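Local coordinates for protein nucleoporin NUP82 (Chaetomium thermophilum, PDB 5CWW) that probably serves as a structural component of the nuclear pore complex, this piece being its N-terminal beta-propeller domain, at residues A8-F22 / L578-F590. Numbering follows the deposited sequence.
Sequences APAWLNEPAPGHKLF and LSATQTDPIALFF
The N-terminal loop of the beta-propeller domain, which carries two short 3-10 segments, 10-12 and 17-21, packs against the C-terminal hairpin of strands 576-580 and 585-589, and Phe-22 lies against Pro-585 at the heart of the contact. Pro-585 CB sits 3.4 Å from the Phe-22 ring centroid, only 2° off the ring normal, a CH-pi contact centred over the face. Beside the ring, Ala-580 CB comes within 3.7 Å of Phe-22 CD2, while Phe-22 CZ reaches Leu-578 CD1. With CG of Phe-22 anti to its carbonyl carbon (chi1 -51°), the ring extends over the hairpin and meets residues of both strands. Replacing Phe-22 with an alanine would probably strip Pro-585 CB of its aromatic partner and open a gap beside Ala-580 and Leu-578.

The proline ring is also held from other sides. Its CG approaches Leu-12 O at 3.3 Å, and its CD meets the edge of the His-19 imidazole. His-19 ND1 donates to the same Leu-12 O (3.1 Å, bent to 142° at the hydrogen), with the oxygen near the imidazole plane; this bond ties the two 3-10 segments together and helps to fix the ring's rotation. Farther along strand 585-589, Ala-587 CB touches both Pro-9 CD and Leu-12 CD1 at 3.8 Å, and the Phe-589 ring reaches Pro-9 CD and Trp-11 CZ2.

One residue before Ala-8, Phe-7 shares backbone hydrogen bonding with Ala-587. Trp-11 and Leu-21 lean on helix 69-77, whereas Ile-586 and Leu-588 pack on Phe-553 of strand 548-554.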
loop_
_atom_site.group_PDB
_atom_site.type_symbol
_atom_site.label_atom_id
_atom_site.label_comp_id
_atom_site.label_asym_id
_atom_site.label_seq_id
_atom_site.Cartn_x
_atom_site.Cartn_y
_atom_site.Cartn_z
ATOM N N ALA B 8 -30.897 -5.277 9.121
ATOM C CA ALA B 8 -30.456 -4.513 10.282
ATOM C C ALA B 8 -31.578 -4.481 11.317
ATOM O O ALA B 8 -32.741 -4.676 10.970
ATOM C CB ALA B 8 -30.052 -3.103 9.874
ATOM N N PRO B 9 -31.237 -4.242 12.594
ATOM C CA PRO B 9 -32.285 -4.194 13.621
ATOM C C PRO B 9 -33.220 -3.002 13.436
ATOM O O PRO B 9 -32.914 -2.098 12.660
ATOM C CB PRO B 9 -31.493 -4.079 14.927
ATOM C CG PRO B 9 -30.185 -3.496 14.533
ATOM C CD PRO B 9 -29.895 -4.036 13.166
ATOM N N ALA B 10 -34.341 -3.009 14.147
ATOM C CA ALA B 10 -35.368 -1.986 13.981
ATOM C C ALA B 10 -34.857 -0.589 14.319
ATOM O O ALA B 10 -35.329 0.399 13.757
ATOM C CB ALA B 10 -36.577 -2.320 14.839
ATOM N N TRP B 11 -33.897 -0.505 15.236
ATOM C CA TRP B 11 -33.402 0.790 15.699
ATOM C C TRP B 11 -32.363 1.380 14.741
ATOM O O TRP B 11 -31.740 2.398 15.045
ATOM C CB TRP B 11 -32.823 0.677 17.116
ATOM C CG TRP B 11 -31.784 -0.387 17.297
ATOM C CD1 TRP B 11 -32.001 -1.696 17.610
ATOM C CD2 TRP B 11 -30.363 -0.229 17.195
ATOM N NE1 TRP B 11 -30.805 -2.366 17.702
ATOM C CE2 TRP B 11 -29.784 -1.487 17.452
ATOM C CE3 TRP B 11 -29.526 0.853 16.907
ATOM C CZ2 TRP B 11 -28.407 -1.695 17.429
ATOM C CZ3 TRP B 11 -28.157 0.646 16.885
ATOM C CH2 TRP B 11 -27.612 -0.618 17.144
ATOM N N LEU B 12 -32.186 0.739 13.588
ATOM C CA LEU B 12 -31.345 1.277 12.520
ATOM C C LEU B 12 -32.140 1.406 11.222
ATOM O O LEU B 12 -31.604 1.842 10.203
ATOM C CB LEU B 12 -30.112 0.396 12.296
ATOM C CG LEU B 12 -29.014 0.448 13.363
ATOM C CD1 LEU B 12 -27.899 -0.530 13.021
ATOM C CD2 LEU B 12 -28.451 1.855 13.518
ATOM N N ASN B 13 -33.416 1.029 11.267
ATOM C CA ASN B 13 -34.302 1.162 10.115
ATOM C C ASN B 13 -35.333 2.260 10.334
ATOM O O ASN B 13 -35.738 2.526 11.463
ATOM C CB ASN B 13 -35.013 -0.162 9.826
ATOM C CG ASN B 13 -34.049 -1.286 9.495
ATOM O OD1 ASN B 13 -34.165 -2.392 10.022
ATOM N ND2 ASN B 13 -33.090 -1.009 8.617
ATOM N N GLU B 14 -35.748 2.892 9.242
ATOM C CA GLU B 14 -36.749 3.952 9.285
ATOM C C GLU B 14 -38.023 3.456 9.978
ATOM O O GLU B 14 -38.397 2.296 9.817
ATOM C CB GLU B 14 -37.056 4.428 7.861
ATOM C CG GLU B 14 -37.671 5.817 7.767
ATOM C CD GLU B 14 -37.772 6.319 6.337
ATOM O OE1 GLU B 14 -38.491 7.314 6.109
ATOM O OE2 GLU B 14 -37.129 5.726 5.445
ATOM N N PRO B 15 -38.698 4.326 10.754
ATOM C CA PRO B 15 -38.417 5.736 11.044
ATOM C C PRO B 15 -37.549 5.959 12.286
ATOM O O PRO B 15 -37.647 7.015 12.911
ATOM C CB PRO B 15 -39.818 6.312 11.253
ATOM C CG PRO B 15 -40.563 5.195 11.894
ATOM C CD PRO B 15 -40.000 3.916 11.312
ATOM N N ALA B 16 -36.709 4.989 12.632
ATOM C CA ALA B 16 -35.814 5.147 13.774
ATOM C C ALA B 16 -34.781 6.234 13.488
ATOM O O ALA B 16 -34.407 6.445 12.335
ATOM C CB ALA B 16 -35.124 3.832 14.104
ATOM N N PRO B 17 -34.314 6.926 14.538
ATOM C CA PRO B 17 -33.339 8.008 14.352
ATOM C C PRO B 17 -31.995 7.497 13.842
ATOM O O PRO B 17 -31.277 8.231 13.163
ATOM C CB PRO B 17 -33.204 8.603 15.756
ATOM C CG PRO B 17 -33.551 7.488 16.672
ATOM C CD PRO B 17 -34.610 6.695 15.963
ATOM N N GLY B 18 -31.664 6.252 14.169
ATOM C CA GLY B 18 -30.403 5.670 13.747
ATOM C C GLY B 18 -30.298 5.532 12.239
ATOM O O GLY B 18 -29.198 5.520 11.687
ATOM N N HIS B 19 -31.442 5.434 11.571
ATOM C CA HIS B 19 -31.468 5.250 10.124
ATOM C C HIS B 19 -31.000 6.506 9.392
ATOM O O HIS B 19 -30.614 6.443 8.224
ATOM C CB HIS B 19 -32.874 4.868 9.655
ATOM C CG HIS B 19 -32.953 4.544 8.195
ATOM N ND1 HIS B 19 -32.357 3.429 7.646
ATOM C CD2 HIS B 19 -33.554 5.193 7.169
ATOM C CE1 HIS B 19 -32.589 3.404 6.345
ATOM N NE2 HIS B 19 -33.312 4.463 6.030
ATOM N N LYS B 20 -31.033 7.642 10.082
ATOM C CA LYS B 20 -30.619 8.907 9.485
ATOM C C LYS B 20 -29.144 8.882 9.096
ATOM O O LYS B 20 -28.715 9.621 8.211
ATOM C CB LYS B 20 -30.880 10.063 10.455
ATOM C CG LYS B 20 -32.353 10.320 10.737
ATOM C CD LYS B 20 -32.541 11.526 11.646
ATOM C CE LYS B 20 -34.014 11.798 11.924
ATOM N NZ LYS B 20 -34.771 12.143 10.688
ATOM N N LEU B 21 -28.374 8.029 9.763
ATOM C CA LEU B 21 -26.950 7.891 9.480
ATOM C C LEU B 21 -26.684 7.360 8.073
ATOM O O LEU B 21 -25.604 7.570 7.521
ATOM C CB LEU B 21 -26.294 6.961 10.505
ATOM C CG LEU B 21 -26.171 7.497 11.931
ATOM C CD1 LEU B 21 -25.831 6.373 12.892
ATOM C CD2 LEU B 21 -25.115 8.589 11.999
ATOM N N PHE B 22 -27.674 6.681 7.498
ATOM C CA PHE B 22 -27.487 5.962 6.241
ATOM C C PHE B 22 -28.365 6.490 5.109
ATOM O O PHE B 22 -27.964 6.467 3.946
ATOM C CB PHE B 22 -27.772 4.474 6.458
ATOM C CG PHE B 22 -27.023 3.881 7.617
ATOM C CD1 PHE B 22 -27.571 3.894 8.889
ATOM C CD2 PHE B 22 -25.768 3.322 7.437
ATOM C CE1 PHE B 22 -26.885 3.353 9.961
ATOM C CE2 PHE B 22 -25.075 2.779 8.504
ATOM C CZ PHE B 22 -25.635 2.796 9.768
ATOM N N LEU B 578 -20.794 -4.153 10.548
ATOM C CA LEU B 578 -21.533 -3.002 10.056
ATOM C C LEU B 578 -21.108 -2.684 8.626
ATOM O O LEU B 578 -19.919 -2.540 8.338
ATOM C CB LEU B 578 -21.312 -1.794 10.966
ATOM C CG LEU B 578 -22.099 -0.534 10.607
ATOM C CD1 LEU B 578 -23.600 -0.772 10.740
ATOM C CD2 LEU B 578 -21.658 0.628 11.482
ATOM N N SER B 579 -22.085 -2.600 7.732
ATOM C CA SER B 579 -21.850 -2.130 6.371
ATOM C C SER B 579 -23.025 -1.256 5.964
ATOM O O SER B 579 -23.850 -0.896 6.803
ATOM C CB SER B 579 -21.674 -3.303 5.403
ATOM O OG SER B 579 -21.338 -2.848 4.101
ATOM N N ALA B 580 -23.114 -0.917 4.683
ATOM C CA ALA B 580 -24.204 -0.071 4.216
ATOM C C ALA B 580 -24.287 -0.027 2.701
ATOM O O ALA B 580 -23.273 -0.099 2.007
ATOM C CB ALA B 580 -24.047 1.346 4.764
ATOM N N THR B 581 -25.510 0.088 2.198
ATOM C CA THR B 581 -25.742 0.373 0.791
ATOM C C THR B 581 -25.729 1.886 0.618
ATOM O O THR B 581 -25.366 2.616 1.541
ATOM C CB THR B 581 -27.079 -0.205 0.297
ATOM O OG1 THR B 581 -28.162 0.409 1.007
ATOM C CG2 THR B 581 -27.125 -1.711 0.508
ATOM N N GLN B 582 -26.125 2.359 -0.558
ATOM C CA GLN B 582 -26.195 3.793 -0.813
ATOM C C GLN B 582 -27.246 4.459 0.071
ATOM O O GLN B 582 -27.188 5.666 0.311
ATOM C CB GLN B 582 -26.513 4.065 -2.285
ATOM C CG GLN B 582 -25.482 3.526 -3.266
ATOM C CD GLN B 582 -24.199 4.334 -3.270
ATOM O OE1 GLN B 582 -23.444 4.327 -2.297
ATOM N NE2 GLN B 582 -23.948 5.038 -4.367
ATOM N N THR B 583 -28.194 3.664 0.563
ATOM C CA THR B 583 -29.353 4.192 1.278
ATOM C C THR B 583 -29.593 3.531 2.636
ATOM O O THR B 583 -29.979 4.202 3.593
ATOM C CB THR B 583 -30.632 4.028 0.438
ATOM O OG1 THR B 583 -30.925 2.635 0.275
ATOM C CG2 THR B 583 -30.461 4.672 -0.930
ATOM N N ASP B 584 -29.361 2.224 2.718
ATOM C CA ASP B 584 -29.732 1.452 3.903
ATOM C C ASP B 584 -28.526 0.839 4.610
ATOM O O ASP B 584 -27.478 0.640 3.998
ATOM C CB ASP B 584 -30.708 0.345 3.512
ATOM C CG ASP B 584 -31.876 0.864 2.702
ATOM O OD1 ASP B 584 -32.321 2.000 2.962
ATOM O OD2 ASP B 584 -32.343 0.138 1.798
ATOM N N PRO B 585 -28.675 0.534 5.911
ATOM C CA PRO B 585 -27.590 -0.076 6.683
ATOM C C PRO B 585 -27.584 -1.594 6.607
ATOM O O PRO B 585 -28.566 -2.202 6.182
ATOM C CB PRO B 585 -27.886 0.382 8.107
ATOM C CG PRO B 585 -29.367 0.462 8.155
ATOM C CD PRO B 585 -29.826 0.867 6.771
ATOM N N ILE B 586 -26.471 -2.187 7.022
ATOM C CA ILE B 586 -26.347 -3.632 7.137
ATOM C C ILE B 586 -25.645 -3.934 8.453
ATOM O O ILE B 586 -24.449 -3.682 8.598
ATOM C CB ILE B 586 -25.558 -4.241 5.958
ATOM C CG1 ILE B 586 -26.270 -3.941 4.635
ATOM C CG2 ILE B 586 -25.395 -5.748 6.142
ATOM C CD1 ILE B 586 -25.474 -4.330 3.403
ATOM N N ALA B 587 -26.403 -4.461 9.409
ATOM C CA ALA B 587 -25.875 -4.791 10.728
ATOM C C ALA B 587 -26.223 -6.228 11.101
ATOM O O ALA B 587 -27.329 -6.508 11.564
ATOM C CB ALA B 587 -26.414 -3.825 11.768
ATOM N N LEU B 588 -25.267 -7.129 10.893
ATOM C CA LEU B 588 -25.470 -8.553 11.134
ATOM C C LEU B 588 -24.710 -9.016 12.375
ATOM O O LEU B 588 -23.488 -8.879 12.456
ATOM C CB LEU B 588 -25.026 -9.352 9.909
ATOM C CG LEU B 588 -25.674 -8.901 8.597
ATOM C CD1 LEU B 588 -25.077 -9.642 7.414
ATOM C CD2 LEU B 588 -27.185 -9.093 8.642
ATOM N N PHE B 589 -25.449 -9.577 13.330
ATOM C CA PHE B 589 -24.908 -9.920 14.644
ATOM C C PHE B 589 -24.507 -11.391 14.749
ATOM O O PHE B 589 -25.123 -12.259 14.130
ATOM C CB PHE B 589 -25.935 -9.586 15.731
ATOM C CG PHE B 589 -26.139 -8.110 15.941
ATOM C CD1 PHE B 589 -26.730 -7.329 14.960
ATOM C CD2 PHE B 589 -25.742 -7.504 17.121
ATOM C CE1 PHE B 589 -26.914 -5.971 15.150
ATOM C CE2 PHE B 589 -25.926 -6.147 17.319
ATOM C CZ PHE B 589 -26.513 -5.380 16.331
ATOM N N PHE B 590 -23.470 -11.653 15.542
ATOM C CA PHE B 590 -22.955 -13.006 15.749
ATOM C C PHE B 590 -22.976 -13.413 17.215
ATOM O O PHE B 590 -22.881 -14.598 17.535
ATOM C CB PHE B 590 -21.532 -13.121 15.216
ATOM C CG PHE B 590 -21.412 -12.803 13.766
ATOM C CD1 PHE B 590 -21.723 -13.751 12.806
ATOM C CD2 PHE B 590 -20.998 -11.550 13.359
ATOM C CE1 PHE B 590 -21.614 -13.453 11.466
ATOM C CE2 PHE B 590 -20.887 -11.249 12.026
ATOM C CZ PHE B 590 -21.196 -12.200 11.074
#